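Local structure of putative alpha-L-fucosidase (Bacteroides thetaiotaomicron, 4H41) at residues 31-36 and 335-340; 288-293 and 327-332. The protein is a putative alpha-L-fucosidase with a TIM-barrel fold that probably acts on fucose-containing host glycans. All blocks are in the same frame, centred on the assembly; numbering follows the deposited sequence.

In the fold
Both contacts belong to the (beta/alpha)8 barrel, whose eight parallel strands run in order from 34-39 to 307-310, and both use the last helix, 324-337. In contact 1 the C-terminal end of that helix meets the lead-in to the first strand, so the two ends of the barrel sequence come together; contact 2, nested inside that chain loop, pairs the same helix with helix 290-302. Their centres lie about 11 Å apart, about 17 and 18 Å from the chain's centre. They touch directly: Y336 CB lies 3.5 Å from F290 CZ, and I34 CD1 packs on L293 CD2. None of the residues lining the sites of the bound polyether belongs to either contact.

Contact 1. Residues 31-36 and 335-340; sequences GLKITG and EYFEIK
K33 and F337 slide past one another in opposite directions where the entry to the first strand of the TIM barrel meets the end of its last helix. The aliphatic part of K33 lies on one face of the phenyl ring: CG stands 3.8 Å from the ring centroid of F337 and 25° off the normal, a CH-pi contact displaced toward the rim. With CG anti to the carbonyl carbon (chi1 -66°) and the chain extended beyond it, K33 carries on past the ring, and its CE comes within 3.9 Å of F337 CD1. The opposite face of the phenyl is taken by its own neighbour in sequence, Y336, whose CD2 sits 3.6 Å above the plane, over the centre. F337 is thus held between a lysine chain and a tyrosine edge, while L297 of helix 290-302 and Y333 add to its surroundings. The C-terminal end of the helix carries a Schellman motif, with E338 at positive phi.

The backbone of G31 approaches the two aromatic residues at their edges. Its N faces the tyrosine hydroxyl without bonding to it; Y336 OH is instead hydrogen-bonded to the backbone N of N30. At the rim of the phenyl, near the ring plane, G31 O lies 3.3 Å from F337 CE1.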
# COMPACT_ATOMS: atom_id res chain seq x y z
N GLY B 31 -12.16 -27.52 -3.27
CA GLY B 31 -11.66 -26.72 -4.37
C GLY B 31 -10.42 -27.39 -4.93
O GLY B 31 -9.84 -28.29 -4.34
N LEU B 32 -10.02 -26.96 -6.05
CA LEU B 32 -8.83 -27.48 -6.69
C LEU B 32 -7.62 -26.91 -5.97
O LEU B 32 -7.52 -25.69 -5.83
CB LEU B 32 -8.87 -27.06 -8.16
CG LEU B 32 -7.75 -27.50 -9.08
CD1 LEU B 32 -7.54 -29.00 -9.03
CD2 LEU B 32 -8.06 -27.07 -10.47
N LYS B 33 -6.70 -27.76 -5.53
CA LYS B 33 -5.53 -27.27 -4.82
C LYS B 33 -4.60 -26.57 -5.78
O LYS B 33 -4.44 -27.03 -6.93
CB LYS B 33 -4.78 -28.41 -4.15
CG LYS B 33 -5.57 -29.06 -3.01
CD LYS B 33 -4.84 -30.30 -2.45
CE LYS B 33 -5.71 -31.14 -1.54
NZ LYS B 33 -5.18 -32.52 -1.35
N ILE B 34 -3.88 -25.56 -5.27
CA ILE B 34 -2.86 -24.83 -6.04
C ILE B 34 -1.59 -25.68 -6.06
O ILE B 34 -1.05 -26.01 -5.00
CB ILE B 34 -2.63 -23.41 -5.44
CG1 ILE B 34 -3.86 -22.53 -5.73
CG2 ILE B 34 -1.38 -22.75 -6.05
CD1 ILE B 34 -3.96 -21.33 -4.90
N THR B 35 -1.15 -26.08 -7.22
CA THR B 35 0.04 -26.92 -7.35
C THR B 35 1.12 -26.25 -8.21
O THR B 35 2.14 -26.86 -8.47
CB THR B 35 -0.32 -28.30 -7.89
OG1 THR B 35 -0.90 -28.14 -9.19
CG2 THR B 35 -1.20 -29.10 -6.93
N GLY B 36 0.92 -25.01 -8.59
CA GLY B 36 1.92 -24.22 -9.28
C GLY B 36 1.85 -22.77 -8.90
O GLY B 36 0.81 -22.26 -8.45
N GLU B 335 -5.66 -24.84 6.61
CA GLU B 335 -6.77 -25.34 7.41
C GLU B 335 -7.90 -25.93 6.53
O GLU B 335 -8.39 -27.02 6.78
CB GLU B 335 -7.32 -24.21 8.30
CG GLU B 335 -6.40 -23.96 9.47
CD GLU B 335 -6.75 -22.80 10.38
OE1 GLU B 335 -7.72 -22.07 10.06
OE2 GLU B 335 -5.98 -22.53 11.33
N TYR B 336 -8.26 -25.24 5.48
CA TYR B 336 -9.31 -25.68 4.54
C TYR B 336 -8.93 -26.93 3.80
O TYR B 336 -9.81 -27.77 3.59
CB TYR B 336 -9.60 -24.53 3.57
CG TYR B 336 -10.60 -24.85 2.48
CD1 TYR B 336 -11.97 -24.81 2.72
CD2 TYR B 336 -10.17 -25.21 1.21
CE1 TYR B 336 -12.88 -25.10 1.70
CE2 TYR B 336 -11.08 -25.54 0.20
CZ TYR B 336 -12.43 -25.42 0.43
OH TYR B 336 -13.28 -25.72 -0.60
N PHE B 337 -7.65 -27.09 3.44
CA PHE B 337 -7.16 -28.23 2.71
C PHE B 337 -6.53 -29.30 3.59
O PHE B 337 -6.05 -30.29 3.06
CB PHE B 337 -6.15 -27.78 1.65
CG PHE B 337 -6.85 -27.20 0.44
CD1 PHE B 337 -7.69 -27.99 -0.34
CD2 PHE B 337 -6.63 -25.90 0.05
CE1 PHE B 337 -8.32 -27.47 -1.48
CE2 PHE B 337 -7.30 -25.36 -1.07
CZ PHE B 337 -8.15 -26.15 -1.81
N GLU B 338 -6.56 -29.13 4.90
CA GLU B 338 -6.05 -30.06 5.90
C GLU B 338 -4.60 -30.44 5.60
O GLU B 338 -4.22 -31.60 5.63
CB GLU B 338 -6.97 -31.29 6.01
CG GLU B 338 -8.33 -30.89 6.53
CD GLU B 338 -9.17 -32.08 6.95
OE1 GLU B 338 -9.31 -33.02 6.14
OE2 GLU B 338 -9.68 -32.08 8.09
N ILE B 339 -3.78 -29.41 5.33
CA ILE B 339 -2.36 -29.61 5.02
C ILE B 339 -1.58 -29.46 6.30
O ILE B 339 -1.64 -28.40 6.94
CB ILE B 339 -1.90 -28.60 3.94
CG1 ILE B 339 -2.68 -28.82 2.62
CG2 ILE B 339 -0.38 -28.72 3.72
CD1 ILE B 339 -2.49 -27.75 1.60
N LYS B 340 -0.73 -30.44 6.61
CA LYS B 340 0.06 -30.41 7.83
C LYS B 340 1.27 -29.46 7.75
O LYS B 340 1.70 -29.04 6.64
CB LYS B 340 0.52 -31.84 8.21
CG LYS B 340 1.88 -32.27 7.67
CD LYS B 340 2.07 -33.79 7.38
CE LYS B 340 3.32 -34.41 7.99
NZ LYS B 340 3.06 -35.69 8.72
OXT LYS B 340 1.81 -29.17 8.84

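Contact 2. Residues 288-293 and 327-332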
# COMPACT_ATOMS: atom_id res chain seq x y z
N ILE B 288 -5.40 -11.52 -1.15
CA ILE B 288 -6.85 -11.71 -1.25
C ILE B 288 -7.44 -12.23 0.05
O ILE B 288 -6.80 -12.93 0.84
CB ILE B 288 -7.17 -12.67 -2.44
CG1 ILE B 288 -8.60 -12.49 -2.94
CG2 ILE B 288 -6.89 -14.12 -2.10
CD1 ILE B 288 -8.86 -13.21 -4.27
N LYS B 289 -8.72 -11.93 0.25
CA LYS B 289 -9.53 -12.55 1.28
C LYS B 289 -9.66 -14.07 0.97
O LYS B 289 -10.05 -14.45 -0.14
CB LYS B 289 -10.94 -11.89 1.33
CG LYS B 289 -11.90 -12.60 2.26
CD LYS B 289 -13.27 -11.93 2.32
CE LYS B 289 -13.29 -10.61 3.01
NZ LYS B 289 -14.71 -10.17 3.22
N PHE B 290 -9.28 -14.91 1.92
CA PHE B 290 -9.32 -16.36 1.74
C PHE B 290 -10.64 -16.85 1.11
O PHE B 290 -10.61 -17.64 0.16
CB PHE B 290 -9.11 -17.09 3.07
CG PHE B 290 -9.34 -18.57 2.90
CD1 PHE B 290 -8.55 -19.32 2.03
CD2 PHE B 290 -10.43 -19.19 3.48
CE1 PHE B 290 -8.81 -20.67 1.81
CE2 PHE B 290 -10.72 -20.53 3.22
CZ PHE B 290 -9.88 -21.27 2.42
N ASP B 291 -11.78 -16.40 1.62
CA ASP B 291 -13.07 -16.89 1.08
C ASP B 291 -13.24 -16.59 -0.39
O ASP B 291 -13.83 -17.39 -1.10
CB ASP B 291 -14.29 -16.37 1.85
CG ASP B 291 -14.69 -17.24 3.04
OD1 ASP B 291 -14.17 -18.38 3.14
OD2 ASP B 291 -15.61 -16.84 3.79
N LYS B 292 -12.63 -15.50 -0.89
CA LYS B 292 -12.70 -15.24 -2.33
C LYS B 292 -11.86 -16.25 -3.10
O LYS B 292 -12.31 -16.77 -4.13
CB LYS B 292 -12.24 -13.82 -2.66
CG LYS B 292 -13.21 -12.75 -2.15
CD LYS B 292 -12.63 -11.35 -2.32
CE LYS B 292 -13.57 -10.30 -1.74
NZ LYS B 292 -13.02 -8.94 -2.01
N LEU B 293 -10.64 -16.53 -2.60
CA LEU B 293 -9.77 -17.52 -3.24
C LEU B 293 -10.48 -18.89 -3.21
O LEU B 293 -10.48 -19.64 -4.20
CB LEU B 293 -8.43 -17.61 -2.53
CG LEU B 293 -7.44 -18.61 -3.14
CD1 LEU B 293 -7.14 -18.33 -4.58
CD2 LEU B 293 -6.11 -18.61 -2.38
N GLY B 327 0.86 -14.54 5.05
CA GLY B 327 1.14 -15.62 6.00
C GLY B 327 -0.13 -16.14 6.63
O GLY B 327 -0.30 -17.34 6.79
N HIS B 328 -1.05 -15.23 6.96
CA HIS B 328 -2.34 -15.62 7.49
C HIS B 328 -3.16 -16.34 6.41
O HIS B 328 -3.80 -17.35 6.71
CB HIS B 328 -3.08 -14.39 8.03
CG HIS B 328 -2.41 -13.80 9.24
ND1 HIS B 328 -2.18 -14.56 10.38
CD2 HIS B 328 -1.94 -12.55 9.45
CE1 HIS B 328 -1.60 -13.75 11.25
NE2 HIS B 328 -1.36 -12.54 10.71
N LEU B 329 -3.10 -15.89 5.16
CA LEU B 329 -3.78 -16.58 4.05
C LEU B 329 -3.28 -18.03 3.94
O LEU B 329 -4.07 -18.96 3.75
CB LEU B 329 -3.56 -15.88 2.73
CG LEU B 329 -4.24 -16.52 1.48
CD1 LEU B 329 -5.70 -16.76 1.69
CD2 LEU B 329 -4.11 -15.56 0.28
N TYR B 330 -1.98 -18.20 4.09
CA TYR B 330 -1.35 -19.53 4.04
C TYR B 330 -1.93 -20.44 5.12
O TYR B 330 -2.25 -21.57 4.84
CB TYR B 330 0.15 -19.37 4.24
CG TYR B 330 1.00 -20.61 4.07
CD1 TYR B 330 1.51 -20.96 2.83
CD2 TYR B 330 1.45 -21.31 5.18
CE1 TYR B 330 2.41 -22.01 2.69
CE2 TYR B 330 2.34 -22.38 5.05
CZ TYR B 330 2.84 -22.70 3.81
OH TYR B 330 3.75 -23.73 3.69
N ASP B 331 -2.13 -19.90 6.33
CA ASP B 331 -2.72 -20.65 7.44
C ASP B 331 -4.18 -21.01 7.15
O ASP B 331 -4.57 -22.14 7.38
CB ASP B 331 -2.63 -19.87 8.73
CG ASP B 331 -1.22 -19.66 9.25
OD1 ASP B 331 -0.29 -20.36 8.77
OD2 ASP B 331 -1.03 -18.76 10.11
N ARG B 332 -4.98 -20.08 6.64
CA ARG B 332 -6.41 -20.37 6.30
C ARG B 332 -6.49 -21.42 5.21
O ARG B 332 -7.37 -22.30 5.25
CB ARG B 332 -7.15 -19.10 5.85
CG ARG B 332 -7.18 -17.94 6.83
CD ARG B 332 -7.99 -18.15 8.11
NE ARG B 332 -7.35 -19.04 9.08
CZ ARG B 332 -6.26 -18.78 9.81
NH1 ARG B 332 -5.67 -17.58 9.74
NH2 ARG B 332 -5.76 -19.69 10.62
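The F290 ring has R332 over one face and L329 at its edge, in a packing of the last two long helices on the outside of the TIM barrel. R332 CB is 4.1 Å from the ring centroid of F290 and 26° off the normal, a CH-pi contact, and on the same face R332 O lies toward the far end of the ring, 3.9 Å from F290 CZ. Beyond CB the arginine chain bends at chi2 and chi3 and leads away, leaving its guanidinium plane 81° from the ring. That group is held by E335 through a salt bridge at NH2, and NH1 bonds to N50 O of the second subunit.

L329 CD1 is at the ring edge, in plane, and is also 3.6 Å from F290 CA. The two side chains cross at about a right angle. The CB of F290 points toward helix 324-337, and chi1 of 173° sets CG anti to the backbone N, beside the carbonyl carbon. The other leucine branch, CD2, turns to the residue before the N-cap K289 and meets I288 CG2 at 3.9 Å.

No hydrogen bond joins the two segments; their grip is apolar. F290 N and I288 O bond instead to N50 of the second subunit, through its OD1 and ND2 respectively. Deeper along helix 290-302, L293 adds a looser touch, its CD2 4.5 Å from L329 CD1.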